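PDB 3MGJ: ornithine cyclodeaminase from Methanocaldococcus jannaschii, which probably converts L-ornithine to L-proline with release of ammonia, using NAD(+) as cofactor, this chain being its N-terminal Saccharop_dh_N domain. Local coordinates for residues 19-22 and 23-27. Residues are numbered along the deposited sequence; the frame is centred on the assembly and turned at random.
Sequences PKVF and DKILD
Leu26 N donates to Phe22 O at 2.9 Å with an N-H...O angle of 173°, the straightest of four successive i to i+4 hydrogen bonds that make residues 19-26 alpha-helical. Lys24 N to Lys20 O (2.9 Å) and Ile25 N to Val21 O (3.1 Å) repeat the pattern. The first of the series, Asp23 N to Pro19 O at 3.0 Å, is the most bent at 148°, and its donor stands above the carbonyl plane. Among the side chains, Val21 and Ile25 run side by side one turn apart, with Val21 CG1 3.6 Å from Ile25 CD1. Ile25 chi1 (-46°) sets CG1 beside its own backbone N, facing the preceding turn, and an extended chi2 carries CD1 on to Val21. Outward, Val21 meets Leu71 and Ile25 meets Leu68 of helix 58-74, while Ile25 and Leu26 touch Tyr32 and Phe22 stacks on that ring and reaches Val34. An alanine in place of Ile25 would probably leave Val21 CG1 without this neighbour and open a gap toward Leu68 and Tyr32. Helix 17-27, the first of the ferredoxin-like beta-alpha-beta-beta-alpha-beta fold, thus packs against helix 58-74 and strand 31-38, outermost within this chain in the four-stranded antiparallel sheet.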
loop_
_atom_site.group_PDB
_atom_site.type_symbol
_atom_site.label_atom_id
_atom_site.label_comp_id
_atom_site.label_asym_id
_atom_site.label_seq_id
_atom_site.Cartn_x
_atom_site.Cartn_y
_atom_site.Cartn_z
ATOM N N PRO A 19 1.815 6.433 7.078
ATOM C CA PRO A 19 2.628 6.519 8.293
ATOM C C PRO A 19 1.999 7.473 9.280
ATOM O O PRO A 19 2.240 7.371 10.482
ATOM C CB PRO A 19 3.940 7.103 7.786
ATOM C CG PRO A 19 3.969 6.777 6.333
ATOM C CD PRO A 19 2.565 6.859 5.886
ATOM N N LYS A 20 1.210 8.408 8.772
ATOM C CA LYS A 20 0.526 9.345 9.629
ATOM C C LYS A 20 -0.642 8.655 10.325
ATOM O O LYS A 20 -0.757 8.712 11.547
ATOM C CB LYS A 20 0.051 10.548 8.824
ATOM C CG LYS A 20 1.051 11.691 8.758
ATOM C CD LYS A 20 0.554 12.776 7.820
ATOM C CE LYS A 20 1.598 13.855 7.595
ATOM N NZ LYS A 20 1.348 14.607 6.331
ATOM N N VAL A 21 -1.501 7.989 9.562
ATOM C CA VAL A 21 -2.565 7.209 10.171
ATOM C C VAL A 21 -2.027 6.264 11.245
ATOM O O VAL A 21 -2.507 6.265 12.373
ATOM C CB VAL A 21 -3.358 6.421 9.125
ATOM C CG1 VAL A 21 -4.116 5.301 9.771
ATOM C CG2 VAL A 21 -4.312 7.332 8.434
ATOM N N PHE A 22 -1.028 5.465 10.888
ATOM C CA PHE A 22 -0.417 4.518 11.806
ATOM C C PHE A 22 0.096 5.191 13.066
ATOM O O PHE A 22 -0.108 4.723 14.188
ATOM C CB PHE A 22 0.762 3.835 11.119
ATOM C CG PHE A 22 0.376 3.042 9.913
ATOM C CD1 PHE A 22 -0.945 2.682 9.700
ATOM C CD2 PHE A 22 1.326 2.642 8.998
ATOM C CE1 PHE A 22 -1.304 1.944 8.597
ATOM C CE2 PHE A 22 0.972 1.905 7.894
ATOM C CZ PHE A 22 -0.345 1.553 7.691
ATOM N N ASP A 23 0.795 6.295 12.865
ATOM C CA ASP A 23 1.375 7.027 13.970
ATOM C C ASP A 23 0.320 7.506 14.931
ATOM O O ASP A 23 0.500 7.432 16.139
ATOM C CB ASP A 23 2.189 8.207 13.450
ATOM C CG ASP A 23 3.640 7.839 13.196
ATOM O OD1 ASP A 23 4.091 6.804 13.743
ATOM O OD2 ASP A 23 4.324 8.595 12.469
ATOM N N LYS A 24 -0.784 7.994 14.384
ATOM C CA LYS A 24 -1.834 8.553 15.204
ATOM C C LYS A 24 -2.498 7.474 16.040
ATOM O O LYS A 24 -2.581 7.599 17.255
ATOM C CB LYS A 24 -2.847 9.302 14.350
ATOM C CG LYS A 24 -3.649 10.323 15.135
ATOM C CD LYS A 24 -2.820 11.518 15.608
ATOM C CE LYS A 24 -3.312 12.042 16.941
ATOM N NZ LYS A 24 -3.153 13.521 17.073
ATOM N N ILE A 25 -2.953 6.410 15.390
ATOM C CA ILE A 25 -3.413 5.222 16.096
ATOM C C ILE A 25 -2.454 4.790 17.230
ATOM O O ILE A 25 -2.865 4.711 18.392
ATOM C CB ILE A 25 -3.661 4.054 15.120
ATOM C CG1 ILE A 25 -4.446 4.544 13.900
ATOM C CG2 ILE A 25 -4.394 2.925 15.815
ATOM C CD1 ILE A 25 -4.714 3.468 12.863
ATOM N N LEU A 26 -1.184 4.537 16.908
ATOM C CA LEU A 26 -0.210 4.152 17.945
ATOM C C LEU A 26 -0.078 5.188 19.063
ATOM O O LEU A 26 -0.270 4.848 20.233
ATOM C CB LEU A 26 1.159 3.793 17.358
ATOM C CG LEU A 26 1.181 2.588 16.399
ATOM C CD1 LEU A 26 2.459 2.533 15.586
ATOM C CD2 LEU A 26 0.977 1.287 17.119
ATOM N N ASP A 27 0.224 6.443 18.725
ATOM C CA ASP A 27 0.166 7.524 19.722
ATOM C C ASP A 27 -1.033 7.410 20.691
ATOM O O ASP A 27 -0.884 7.597 21.894
ATOM C CB ASP A 27 0.102 8.902 19.054
ATOM C CG ASP A 27 1.434 9.354 18.468
ATOM O OD1 ASP A 27 2.482 8.680 18.687
ATOM O OD2 ASP A 27 1.408 10.406 17.778
#